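Local coordinates for protein 3,4-dihydroxybenzoate decarboxylase (Enterobacter cloacae, PDB 5NY5) that catalyses the decarboxylation of 3,4-dihydroxybenzoate, probably to catechol, as a UbiD-family enzyme dependent on prenylated flavin, and can run in reverse to carboxylate catechols, at residues 27-31 / 32-36; 81-85 / 86-90; 108-111 / 112-116; 372-375 / 376-379. All coordinates share one frame; numbering follows the deposited sequence.

Interaction 1: 27-31 / 32-36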
ATOM      1  N   HIS A  27      29.961 -32.819  39.533  1.00 58.39           N
ATOM      2  CA  HIS A  27      31.094 -32.095  38.982  1.00 58.77           C
ATOM      3  C   HIS A  27      31.056 -30.655  39.476  1.00 58.30           C
ATOM      4  O   HIS A  27      30.001 -30.015  39.416  1.00 57.09           O
ATOM      5  CB  HIS A  27      31.066 -32.140  37.458  1.00 58.22           C
ATOM      6  CG  HIS A  27      32.396 -31.887  36.823  1.00 59.15           C
ATOM      7  ND1 HIS A  27      32.675 -30.741  36.110  1.00 58.76           N
ATOM      8  CD2 HIS A  27      33.525 -32.632  36.795  1.00 60.62           C
ATOM      9  CE1 HIS A  27      33.920 -30.792  35.671  1.00 59.96           C
ATOM     10  NE2 HIS A  27      34.458 -31.929  36.072  1.00 61.09           N
ATOM     11  N   PRO A  28      32.162 -30.125  39.990  1.00 59.38           N
ATOM     12  CA  PRO A  28      32.148 -28.749  40.499  1.00 59.18           C
ATOM     13  C   PRO A  28      31.807 -27.766  39.395  1.00 58.14           C
ATOM     14  O   PRO A  28      32.248 -27.909  38.253  1.00 58.18           O
ATOM     15  CB  PRO A  28      33.577 -28.544  41.015  1.00 60.88           C
ATOM     16  CG  PRO A  28      34.116 -29.915  41.214  1.00 61.94           C
ATOM     17  CD  PRO A  28      33.472 -30.768  40.171  1.00 61.04           C
ATOM     18  N   VAL A  29      31.007 -26.763  39.742  1.00 57.34           N
ATOM     19  CA  VAL A  29      30.583 -25.741  38.797  1.00 56.47           C
ATOM     20  C   VAL A  29      30.736 -24.376  39.454  1.00 56.85           C
ATOM     21  O   VAL A  29      30.534 -24.231  40.664  1.00 57.16           O
ATOM     22  CB  VAL A  29      29.133 -25.976  38.318  1.00 55.02           C
ATOM     23  CG1 VAL A  29      28.130 -25.687  39.425  1.00 54.57           C
ATOM     24  CG2 VAL A  29      28.833 -25.149  37.077  1.00 54.34           C
ATOM     25  N   ASP A  30      31.124 -23.383  38.659  1.00 57.00           N
ATOM     26  CA  ASP A  30      31.270 -22.022  39.152  1.00 57.53           C
ATOM     27  C   ASP A  30      29.939 -21.298  39.007  1.00 56.32           C
ATOM     28  O   ASP A  30      29.417 -21.208  37.889  1.00 55.48           O
ATOM     29  CB  ASP A  30      32.355 -21.288  38.381  1.00 58.58           C
ATOM     30  CG  ASP A  30      32.872 -20.061  39.112  1.00 59.79           C
ATOM     31  OD1 ASP A  30      32.128 -19.480  39.927  1.00 59.47           O
ATOM     32  OD2 ASP A  30      34.032 -19.673  38.867  1.00 61.21           O
ATOM     33  N   PRO A  31      29.350 -20.785  40.092  1.00 56.30           N
ATOM     34  CA  PRO A  31      28.085 -20.047  39.953  1.00 55.32           C
ATOM     35  C   PRO A  31      28.224 -18.766  39.156  1.00 55.58           C
ATOM     36  O   PRO A  31      27.209 -18.221  38.708  1.00 54.78           O
ATOM     37  CB  PRO A  31      27.683 -19.760  41.405  1.00 55.68           C
ATOM     38  CG  PRO A  31      28.965 -19.796  42.158  1.00 57.16           C
ATOM     39  CD  PRO A  31      29.793 -20.854  41.493  1.00 57.32           C
ATOM     40  N   ASN A  32      29.442 -18.271  38.965  1.00 56.83           N
ATOM     41  CA  ASN A  32      29.688 -17.087  38.149  1.00 57.37           C
ATOM     42  C   ASN A  32      29.824 -17.533  36.699  1.00 56.90           C
ATOM     43  O   ASN A  32      30.844 -18.106  36.307  1.00 57.57           O
ATOM     44  CB  ASN A  32      30.932 -16.354  38.634  1.00 59.20           C
ATOM     45  CG  ASN A  32      31.132 -15.026  37.940  1.00 60.04           C
ATOM     46  OD1 ASN A  32      30.211 -14.488  37.326  1.00 59.27           O
ATOM     47  ND2 ASN A  32      32.341 -14.486  38.035  1.00 61.82           N
ATOM     48  N   ALA A  33      28.772 -17.297  35.911  1.00 55.86           N
ATOM     49  CA  ALA A  33      28.748 -17.523  34.466  1.00 55.51           C
ATOM     50  C   ALA A  33      28.792 -18.997  34.079  1.00 54.86           C
ATOM     51  O   ALA A  33      27.956 -19.449  33.292  1.00 53.90           O
ATOM     52  CB  ALA A  33      29.896 -16.772  33.781  1.00 56.93           C
ATOM     53  N   GLU A  34      29.760 -19.751  34.606  1.00 55.53           N
ATOM     54  CA  GLU A  34      29.933 -21.139  34.181  1.00 55.22           C
ATOM     55  C   GLU A  34      28.661 -21.950  34.386  1.00 53.91           C
ATOM     56  O   GLU A  34      28.294 -22.768  33.535  1.00 53.39           O
ATOM     57  CB  GLU A  34      31.100 -21.780  34.931  1.00 56.30           C
ATOM     58  CG  GLU A  34      31.119 -23.298  34.853  1.00 56.04           C
ATOM     59  CD  GLU A  34      32.447 -23.898  35.268  1.00 57.41           C
ATOM     60  OE1 GLU A  34      33.356 -23.981  34.416  1.00 60.75           O
ATOM     61  OE2 GLU A  34      32.586 -24.286  36.445  1.00 57.78           O
ATOM     62  N   LEU A  35      27.967 -21.722  35.502  1.00 53.54           N
ATOM     63  CA  LEU A  35      26.745 -22.463  35.789  1.00 52.52           C
ATOM     64  C   LEU A  35      25.722 -22.301  34.670  1.00 51.64           C
ATOM     65  O   LEU A  35      25.215 -23.290  34.127  1.00 51.15           O
ATOM     66  CB  LEU A  35      26.170 -22.002  37.129  1.00 58.36           C
ATOM     67  CG  LEU A  35      24.972 -22.769  37.684  1.00 53.14           C
ATOM     68  CD1 LEU A  35      25.134 -24.219  37.365  1.00 51.68           C
ATOM     69  CD2 LEU A  35      24.867 -22.588  39.186  1.00 52.14           C
ATOM     70  N   ALA A  36      25.412 -21.055  34.304  1.00 51.60           N
ATOM     71  CA  ALA A  36      24.439 -20.825  33.242  1.00 50.94           C
ATOM     72  C   ALA A  36      24.962 -21.316  31.899  1.00 51.14           C
ATOM     73  O   ALA A  36      24.199 -21.851  31.087  1.00 50.60           O
ATOM     74  CB  ALA A  36      24.085 -19.342  33.164  1.00 51.13           C
TER

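Interaction 2: 81-85 / 86-90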
ATOM      1  N   ARG A  81       7.170 -31.063  31.081  1.00 52.57           N
ATOM      2  CA  ARG A  81       7.515 -31.185  32.492  1.00 52.42           C
ATOM      3  C   ARG A  81       6.496 -30.476  33.373  1.00 52.54           C
ATOM      4  O   ARG A  81       6.094 -31.003  34.417  1.00 54.47           O
ATOM      5  CB  ARG A  81       8.921 -30.634  32.739  1.00 51.41           C
ATOM      6  CG  ARG A  81       9.274 -30.475  34.204  1.00 51.25           C
ATOM      7  CD  ARG A  81      10.744 -30.751  34.472  1.00 50.92           C
ATOM      8  NE  ARG A  81      11.627 -29.709  33.964  1.00 50.02           N
ATOM      9  CZ  ARG A  81      12.335 -29.801  32.842  1.00 49.84           C
ATOM     10  NH1 ARG A  81      12.267 -30.895  32.098  1.00 50.46           N
ATOM     11  NH2 ARG A  81      13.115 -28.801  32.468  1.00 49.21           N
ATOM     12  N   ALA A  82       6.058 -29.284  32.964  1.00 52.07           N
ATOM     13  CA  ALA A  82       5.048 -28.569  33.734  1.00 52.32           C
ATOM     14  C   ALA A  82       3.727 -29.323  33.746  1.00 53.64           C
ATOM     15  O   ALA A  82       3.038 -29.361  34.772  1.00 54.25           O
ATOM     16  CB  ALA A  82       4.858 -27.161  33.171  1.00 51.75           C
ATOM     17  N   ALA A  83       3.354 -29.928  32.617  1.00 54.26           N
ATOM     18  CA  ALA A  83       2.107 -30.680  32.564  1.00 55.75           C
ATOM     19  C   ALA A  83       2.179 -31.929  33.433  1.00 56.62           C
ATOM     20  O   ALA A  83       1.203 -32.290  34.098  1.00 57.81           O
ATOM     21  CB  ALA A  83       1.777 -31.046  31.120  1.00 56.35           C
ATOM     22  N   LEU A  84       3.331 -32.600  33.435  1.00 56.22           N
ATOM     23  CA  LEU A  84       3.511 -33.759  34.300  1.00 57.14           C
ATOM     24  C   LEU A  84       3.490 -33.356  35.767  1.00 56.99           C
ATOM     25  O   LEU A  84       2.932 -34.071  36.607  1.00 58.23           O
ATOM     26  CB  LEU A  84       4.817 -34.464  33.947  1.00 56.77           C
ATOM     27  CG  LEU A  84       5.317 -35.572  34.872  1.00 57.59           C
ATOM     28  CD1 LEU A  84       4.323 -36.718  34.933  1.00 59.75           C
ATOM     29  CD2 LEU A  84       6.673 -36.056  34.399  1.00 57.13           C
ATOM     30  N   LEU A  85       4.082 -32.206  36.094  1.00 55.64           N
ATOM     31  CA  LEU A  85       4.077 -31.712  37.464  1.00 55.56           C
ATOM     32  C   LEU A  85       2.692 -31.304  37.941  1.00 56.41           C
ATOM     33  O   LEU A  85       2.524 -31.041  39.136  1.00 56.70           O
ATOM     34  CB  LEU A  85       5.031 -30.527  37.597  1.00 54.09           C
ATOM     35  CG  LEU A  85       6.523 -30.853  37.627  1.00 53.42           C
ATOM     36  CD1 LEU A  85       7.351 -29.593  37.450  1.00 52.14           C
ATOM     37  CD2 LEU A  85       6.883 -31.555  38.927  1.00 54.09           C
ATOM     38  N   LEU A  86       1.705 -31.235  37.050  1.00 56.96           N
ATOM     39  CA  LEU A  86       0.353 -30.852  37.423  1.00 57.97           C
ATOM     40  C   LEU A  86      -0.693 -31.890  37.044  1.00 59.71           C
ATOM     41  O   LEU A  86      -1.874 -31.695  37.351  1.00 60.84           O
ATOM     42  CB  LEU A  86      -0.011 -29.503  36.790  1.00 57.23           C
ATOM     43  CG  LEU A  86       0.963 -28.362  37.083  1.00 55.71           C
ATOM     44  CD1 LEU A  86       0.537 -27.098  36.357  1.00 55.28           C
ATOM     45  CD2 LEU A  86       1.075 -28.112  38.573  1.00 55.83           C
ATOM     46  N   GLY A  87      -0.303 -32.976  36.384  1.00 60.12           N
ATOM     47  CA  GLY A  87      -1.230 -34.048  36.084  1.00 62.03           C
ATOM     48  C   GLY A  87      -2.206 -33.745  34.967  1.00 62.64           C
ATOM     49  O   GLY A  87      -3.421 -33.850  35.154  1.00 64.17           O
ATOM     50  N   CYS A  88      -1.688 -33.373  33.798  1.00 64.15           N
ATOM     51  CA  CYS A  88      -2.516 -33.157  32.619  1.00 64.32           C
ATOM     52  C   CYS A  88      -1.625 -33.238  31.390  1.00 61.95           C
ATOM     53  O   CYS A  88      -0.400 -33.323  31.492  1.00 60.22           O
ATOM     54  CB  CYS A  88      -3.249 -31.814  32.682  1.00 66.24           C
ATOM     55  SG  CYS A  88      -2.166 -30.375  32.668  1.00 60.98           S
ATOM     56  N   VAL A  89      -2.256 -33.212  30.220  1.00 62.23           N
ATOM     57  CA  VAL A  89      -1.530 -33.281  28.955  1.00 61.68           C
ATOM     58  C   VAL A  89      -1.011 -31.889  28.612  1.00 60.01           C
ATOM     59  O   VAL A  89      -1.632 -30.888  28.996  1.00 59.83           O
ATOM     60  CB  VAL A  89      -2.412 -33.853  27.835  1.00 63.44           C
ATOM     61  CG1 VAL A  89      -2.904 -35.241  28.212  1.00 65.32           C
ATOM     62  CG2 VAL A  89      -3.584 -32.931  27.551  1.00 64.06           C
ATOM     63  N   PRO A  90       0.118 -31.769  27.905  1.00 70.25           N
ATOM     64  CA  PRO A  90       0.691 -30.433  27.673  1.00 62.37           C
ATOM     65  C   PRO A  90      -0.166 -29.536  26.800  1.00 61.12           C
ATOM     66  O   PRO A  90      -0.066 -28.310  26.920  1.00 61.63           O
ATOM     67  CB  PRO A  90       2.041 -30.741  27.010  1.00 64.07           C
ATOM     68  CG  PRO A  90       1.877 -32.105  26.426  1.00 67.86           C
ATOM     69  CD  PRO A  90       0.972 -32.841  27.365  1.00 70.81           C
TER

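Interaction 3: 108-111 / 112-116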
ATOM      1  N   VAL A 108      -3.543 -21.202  54.309  1.00 69.43           N
ATOM      2  CA  VAL A 108      -3.770 -21.357  55.742  1.00 69.56           C
ATOM      3  C   VAL A 108      -2.472 -21.049  56.476  1.00 69.04           C
ATOM      4  O   VAL A 108      -1.393 -21.474  56.051  1.00 67.67           O
ATOM      5  CB  VAL A 108      -4.269 -22.776  56.084  1.00 70.84           C
ATOM      6  CG1 VAL A 108      -4.296 -22.987  57.585  1.00 72.67           C
ATOM      7  CG2 VAL A 108      -5.646 -23.015  55.489  1.00 71.79           C
ATOM      8  N   VAL A 109      -2.575 -20.312  57.580  1.00 73.13           N
ATOM      9  CA  VAL A 109      -1.408 -20.002  58.400  1.00 70.21           C
ATOM     10  C   VAL A 109      -1.152 -21.151  59.366  1.00 71.37           C
ATOM     11  O   VAL A 109      -2.087 -21.789  59.866  1.00 72.98           O
ATOM     12  CB  VAL A 109      -1.606 -18.670  59.146  1.00 72.49           C
ATOM     13  CG1 VAL A 109      -1.895 -17.552  58.161  1.00 70.27           C
ATOM     14  CG2 VAL A 109      -2.724 -18.782  60.168  1.00 75.89           C
ATOM     15  N   VAL A 110       0.123 -21.440  59.609  1.00 70.70           N
ATOM     16  CA  VAL A 110       0.522 -22.525  60.506  1.00 71.83           C
ATOM     17  C   VAL A 110       1.655 -22.041  61.396  1.00 72.11           C
ATOM     18  O   VAL A 110       2.400 -21.118  61.041  1.00 70.95           O
ATOM     19  CB  VAL A 110       0.964 -23.787  59.734  1.00 70.85           C
ATOM     20  CG1 VAL A 110      -0.155 -24.299  58.840  1.00 70.77           C
ATOM     21  CG2 VAL A 110       2.218 -23.511  58.927  1.00 68.82           C
ATOM     22  N   PRO A 111       1.797 -22.641  62.576  1.00 73.84           N
ATOM     23  CA  PRO A 111       2.910 -22.277  63.457  1.00 74.33           C
ATOM     24  C   PRO A 111       4.238 -22.778  62.911  1.00 72.88           C
ATOM     25  O   PRO A 111       4.300 -23.648  62.039  1.00 71.81           O
ATOM     26  CB  PRO A 111       2.563 -22.967  64.781  1.00 76.75           C
ATOM     27  CG  PRO A 111       1.099 -23.260  64.692  1.00 77.70           C
ATOM     28  CD  PRO A 111       0.837 -23.530  63.248  1.00 75.78           C
ATOM     29  N   ALA A 112       5.318 -22.215  63.460  1.00 73.03           N
ATOM     30  CA  ALA A 112       6.664 -22.596  63.044  1.00 71.91           C
ATOM     31  C   ALA A 112       6.919 -24.088  63.188  1.00 72.41           C
ATOM     32  O   ALA A 112       7.857 -24.608  62.575  1.00 71.32           O
ATOM     33  CB  ALA A 112       7.706 -21.816  63.848  1.00 72.62           C
ATOM     34  N   SER A 113       6.111 -24.783  63.990  1.00 81.53           N
ATOM     35  CA  SER A 113       6.243 -26.229  64.116  1.00 79.52           C
ATOM     36  C   SER A 113       6.119 -26.918  62.763  1.00 78.88           C
ATOM     37  O   SER A 113       6.766 -27.941  62.519  1.00 83.40           O
ATOM     38  CB  SER A 113       5.190 -26.754  65.092  1.00 80.49           C
ATOM     39  OG  SER A 113       5.161 -28.169  65.126  1.00 82.65           O
ATOM     40  N   GLN A 114       5.308 -26.363  61.863  1.00 73.57           N
ATOM     41  CA  GLN A 114       5.011 -26.966  60.568  1.00 74.33           C
ATOM     42  C   GLN A 114       5.628 -26.179  59.417  1.00 68.46           C
ATOM     43  O   GLN A 114       5.147 -26.239  58.284  1.00 67.27           O
ATOM     44  CB  GLN A 114       3.503 -27.085  60.366  1.00 79.05           C
ATOM     45  CG  GLN A 114       2.819 -28.208  61.131  1.00 83.74           C
ATOM     46  CD  GLN A 114       1.329 -28.236  60.851  1.00 88.46           C
ATOM     47  OE1 GLN A 114       0.574 -27.417  61.375  1.00 91.51           O
ATOM     48  NE2 GLN A 114       0.900 -29.164  60.001  1.00 88.20           N
ATOM     49  N   ALA A 115       6.701 -25.444  59.696  1.00 68.02           N
ATOM     50  CA  ALA A 115       7.355 -24.564  58.730  1.00 66.18           C
ATOM     51  C   ALA A 115       8.772 -25.068  58.481  1.00 65.54           C
ATOM     52  O   ALA A 115       9.738 -24.566  59.078  1.00 65.89           O
ATOM     53  CB  ALA A 115       7.376 -23.117  59.219  1.00 66.41           C
ATOM     54  N   PRO A 116       8.941 -26.053  57.598  1.00 64.74           N
ATOM     55  CA  PRO A 116      10.298 -26.508  57.257  1.00 64.14           C
ATOM     56  C   PRO A 116      11.201 -25.390  56.781  1.00 62.96           C
ATOM     57  O   PRO A 116      12.422 -25.471  56.958  1.00 63.05           O
ATOM     58  CB  PRO A 116      10.049 -27.538  56.149  1.00 63.33           C
ATOM     59  CG  PRO A 116       8.657 -27.996  56.366  1.00 64.24           C
ATOM     60  CD  PRO A 116       7.905 -26.819  56.886  1.00 64.55           C
TER

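Interaction 4: 372-375 / 376-379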
ATOM      1  N   LYS A 372     -13.185 -23.356  11.266  1.00 39.76           N
ATOM      2  CA  LYS A 372     -14.341 -22.819  10.566  1.00 40.01           C
ATOM      3  C   LYS A 372     -15.356 -23.935  10.358  1.00 40.86           C
ATOM      4  O   LYS A 372     -15.082 -24.914   9.655  1.00 41.13           O
ATOM      5  CB  LYS A 372     -13.921 -22.192   9.239  1.00 39.59           C
ATOM      6  CG  LYS A 372     -13.047 -20.962   9.408  1.00 38.82           C
ATOM      7  CD  LYS A 372     -12.521 -20.464   8.077  1.00 38.49           C
ATOM      8  CE  LYS A 372     -11.509 -19.354   8.270  1.00 37.77           C
ATOM      9  NZ  LYS A 372     -10.819 -19.027   6.997  1.00 37.52           N
ATOM     10  N   ARG A 373     -16.521 -23.792  10.983  1.00 41.39           N
ATOM     11  CA  ARG A 373     -17.548 -24.819  10.963  1.00 42.30           C
ATOM     12  C   ARG A 373     -18.684 -24.509  10.002  1.00 42.77           C
ATOM     13  O   ARG A 373     -19.427 -25.422   9.626  1.00 44.01           O
ATOM     14  CB  ARG A 373     -18.118 -24.999  12.373  1.00 42.78           C
ATOM     15  CG  ARG A 373     -17.054 -25.011  13.456  1.00 42.34           C
ATOM     16  CD  ARG A 373     -17.562 -24.400  14.748  1.00 43.21           C
ATOM     17  NE  ARG A 373     -17.798 -22.963  14.625  1.00 46.43           N
ATOM     18  CZ  ARG A 373     -18.231 -22.192  15.617  1.00 50.93           C
ATOM     19  NH1 ARG A 373     -18.481 -22.719  16.807  1.00 60.97           N
ATOM     20  NH2 ARG A 373     -18.419 -20.893  15.421  1.00 49.07           N
ATOM     21  N   GLN A 374     -18.827 -23.255   9.594  1.00 42.81           N
ATOM     22  CA  GLN A 374     -19.946 -22.809   8.782  1.00 43.92           C
ATOM     23  C   GLN A 374     -19.490 -21.601   7.985  1.00 42.45           C
ATOM     24  O   GLN A 374     -18.462 -20.996   8.310  1.00 44.74           O
ATOM     25  CB  GLN A 374     -21.157 -22.469   9.661  1.00 43.75           C
ATOM     26  CG  GLN A 374     -20.796 -21.740  10.937  1.00 44.61           C
ATOM     27  CD  GLN A 374     -21.983 -21.567  11.856  1.00 50.93           C
ATOM     28  OE1 GLN A 374     -23.132 -21.701  11.433  1.00 51.87           O
ATOM     29  NE2 GLN A 374     -21.713 -21.274  13.123  1.00 52.43           N
ATOM     30  N   PRO A 375     -20.216 -21.233   6.923  1.00 42.55           N
ATOM     31  CA  PRO A 375     -19.811 -20.055   6.136  1.00 41.98           C
ATOM     32  C   PRO A 375     -19.653 -18.786   6.958  1.00 41.46           C
ATOM     33  O   PRO A 375     -18.744 -17.990   6.691  1.00 40.72           O
ATOM     34  CB  PRO A 375     -20.944 -19.924   5.110  1.00 42.74           C
ATOM     35  CG  PRO A 375     -21.468 -21.297   4.962  1.00 43.54           C
ATOM     36  CD  PRO A 375     -21.375 -21.916   6.321  1.00 43.55           C
ATOM     37  N   SER A 376     -20.509 -18.579   7.960  1.00 41.91           N
ATOM     38  CA  SER A 376     -20.415 -17.384   8.791  1.00 41.57           C
ATOM     39  C   SER A 376     -19.105 -17.307   9.563  1.00 40.78           C
ATOM     40  O   SER A 376     -18.747 -16.228  10.045  1.00 40.37           O
ATOM     41  CB  SER A 376     -21.596 -17.327   9.762  1.00 42.40           C
ATOM     42  OG  SER A 376     -21.652 -18.493  10.562  1.00 46.48           O
ATOM     43  N   ASP A 377     -18.384 -18.420   9.700  1.00 40.64           N
ATOM     44  CA  ASP A 377     -17.105 -18.380  10.396  1.00 39.96           C
ATOM     45  C   ASP A 377     -16.030 -17.671   9.588  1.00 39.19           C
ATOM     46  O   ASP A 377     -15.054 -17.190  10.172  1.00 42.84           O
ATOM     47  CB  ASP A 377     -16.644 -19.792  10.745  1.00 40.13           C
ATOM     48  CG  ASP A 377     -17.290 -20.314  12.009  1.00 40.73           C
ATOM     49  OD1 ASP A 377     -17.719 -19.483  12.836  1.00 43.65           O
ATOM     50  OD2 ASP A 377     -17.369 -21.547  12.174  1.00 41.16           O
ATOM     51  N   GLU A 378     -16.176 -17.601   8.269  1.00 39.21           N
ATOM     52  CA  GLU A 378     -15.236 -16.832   7.469  1.00 38.58           C
ATOM     53  C   GLU A 378     -15.316 -15.366   7.857  1.00 38.28           C
ATOM     54  O   GLU A 378     -16.399 -14.776   7.880  1.00 38.69           O
ATOM     55  CB  GLU A 378     -15.524 -17.004   5.981  1.00 38.84           C
ATOM     56  CG  GLU A 378     -14.547 -16.264   5.097  1.00 38.30           C
ATOM     57  CD  GLU A 378     -13.108 -16.669   5.352  1.00 37.79           C
ATOM     58  OE1 GLU A 378     -12.828 -17.883   5.383  1.00 38.44           O
ATOM     59  OE2 GLU A 378     -12.259 -15.773   5.529  1.00 37.22           O
ATOM     60  N   GLY A 379     -14.168 -14.781   8.170  1.00 37.64           N
ATOM     61  CA  GLY A 379     -14.098 -13.442   8.694  1.00 37.38           C
ATOM     62  C   GLY A 379     -13.968 -13.374  10.199  1.00 37.40           C
ATOM     63  O   GLY A 379     -13.562 -12.335  10.726  1.00 37.14           O
TER

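Interaction 1: 27-31 / 32-36
Glu34 lays its side chain back along the incoming loop and reaches the main chain of Asp30. With CG anti to the backbone N (chi1 164°) and the chain extended beyond it, the carboxylate arrives beside Asp30, whose N donates to Glu34 OE2 at 2.8 Å. The N-H meets that oxygen on its anti side, 19° out of the carboxylate plane. A glutamate suits the place because it is long enough to span this gap, and its OE2 also forms a salt bridge with Lys64. On the way its CG passes Val29 CG2 at 3.7 Å, the two side chains slanting across one another.

Val29 and Leu35 meet at about a right angle, the valine CG2 lying 3.8 Å from Leu35 CD1. Both rest on Phe60 of strand 57-60, so these two branched apolar residues pack against the sheet.

This is the loop leading from strand 22-25 into helix 34-42 of the UbiD N-terminal domain, with Ala33 at the N-cap. The helix's first turn is tied back to the loop by Leu35 N, which donates to Asp30 O at 2.8 Å. Asp30 also bends its own carboxylate over the turn: OD1 accepts from Asn32 N at 3.1 Å, the N-H coming from above the carboxylate plane. Asp30 and Asn32 run side by side, but their flat ends are turned 76° apart, and Asn32 OD1 goes to Thr139 instead. Trp486 of a second subunit packs on Val29 and Glu34.

Interaction 2: 81-85 / 86-90
Leu86 takes chi1 -54°, its CG anti to its own carbonyl carbon, and this turns the side chain back over the end of the helix, where CG lies 3.3 Å from Ala82 O. Beyond it the leucine continues onto Leu93 of helix 93-101 and onto Ala215 and Ile218 of helix 214-219, an apolar setting that suits its branched end. Cys88 holds SG between its backbone N and carbonyl carbon (chi1 64°), and the sulfur comes within 4.3 Å of Ala83 CB.

Helix 79-84 of the UbiD N-terminal domain finishes here in a Schellman motif. Cys88 N donates to Ala83 O at 3.1 Å, and Gly87 N makes a weak bond to Leu84 O at 3.4 Å. Gly87, with a positive phi of 75° that glycine adopts readily, fills the motif's glycine position and lets the chain reverse. Leu86 N also donates to Ala83 O, at 3.2 Å and from the opposite face of the carbonyl plane to Cys88 N. The small methyl of Ala83 leaves room for the returning loop, its CB lying 3.7 Å from Pro90 CA. Leu86 is about 8 Å, side chain to side chain, from Phe222, which binds prenylated FMN.

Interaction 3: 108-111 / 112-116
Van der Waals contact between Val110 and Gln114, loose rather than tight, makes up the side-chain part of this turn. The two side chains cross at about a right angle. Val110 CG2 lies 4.1 Å from Gln114 CB, and Val110 CB is 4.0 Å from Gln114 OE1, so the valine meets both the root and the amide end of the glutamine. Gln114 gets there with CG anti to its carbonyl carbon (chi1 -76°) and the next bond extended, which carries the amide back alongside Val110. Its OE1 also comes within 4.3 Å of Pro111 CD. A glutamine fits such a surface position well, since its methylene groups can lie against a valine while its amide suits an exposed position.

The contact follows strand 108-110, an outer strand of a small mixed sheet in the UbiD Rift-related domain. That strand pairs in parallel with 246-249, Val110 bonding through its backbone to Leu247, and the chain then turns through a short 3-10 segment at 112-113 on its way to strand 120-123.

Backbone hydrogen bonding fixes the turn itself. Gln114 N donates to Pro111 O at 2.9 Å, with an N-H...O angle of 163°, reaching the oxygen from above the carbonyl plane. One step on, Ala115 N donates to Ala112 O at 3.2 Å, repeating the i to i+3 spacing of a 3-10 turn. Pro111 suits the entry because its ring restricts phi; the strand's bonds to Val245 and Leu247 run through Val108 and Val110. Ala115, buried and small, packs its methyl on Val248 of strand 246-249.

Interaction 4: 372-375 / 376-379
The loop joining strand 365-370 to helix 380-391 in the UbiD C-terminal domain curls round the carboxylate of Asp377, just ahead of the helix. Arg373 grips that carboxylate side-on. Its NE donates to Asp377 OD2 at 2.9 Å and its NH2 to Asp377 OD1 at 3.0 Å, each oxygen using its syn lone pair, and the guanidinium and carboxylate planes lie only 15° apart. The bends at chi2 and chi3 fold the arginine back to make this flat, two-pronged salt bridge. The anti lone pair of OD2 takes the backbone N of Arg373 at 2.7 Å, so the main chain and side chain of one residue hold the same oxygen. A short aspartate suits this place, because its carboxylate stays close to the backbone; Arg380 forms a salt bridge with OD1 as well, which should further restrain the carboxylate.

Lys372 and Asp377 run antiparallel alongside each other, Lys372 CB 3.9 Å from Asp377 CB. The lysine stays extended beyond CG and carries NZ to Glu378 OE1 at 2.8 Å, a salt bridge met on the syn side of that oxygen, which also accepts from Trp467 N. The ammonium also bonds to Thr464 OG1 and Val465 O, while Glu378 OE2 pairs with Arg451 of a third subunit.

Gln374 O accepts from Asp377 N at 2.9 Å, and Pro375 O accepts from Glu378 N at 3.0 Å. Pro375, whose ring holds phi near -55°, suits the start of this turn. Successive i to i+3 bonds of this kind are the signature of a 3-10 turn, here leading into a helix.

The four contacts follow one another along the chain and span all three parts of the UbiD-family subunit. Interactions 1 and 2 both belong to the N-terminal domain, at the start of helix 34-42 and the end of helix 79-84, with centres 29 Å apart. Interaction 3 follows strand 108-110 in the Rift-related domain, and interaction 4 precedes helix 380-391 in the C-terminal domain, their centres 56 Å apart on opposite sides of the chain's centre. None touches another: they are separate local turns where the chain leaves or enters helices and strands. Interaction 2 lies nearest the flavin-binding residues, whereas interactions 1 and 4 sit at subunit contacts of the six-chain assembly.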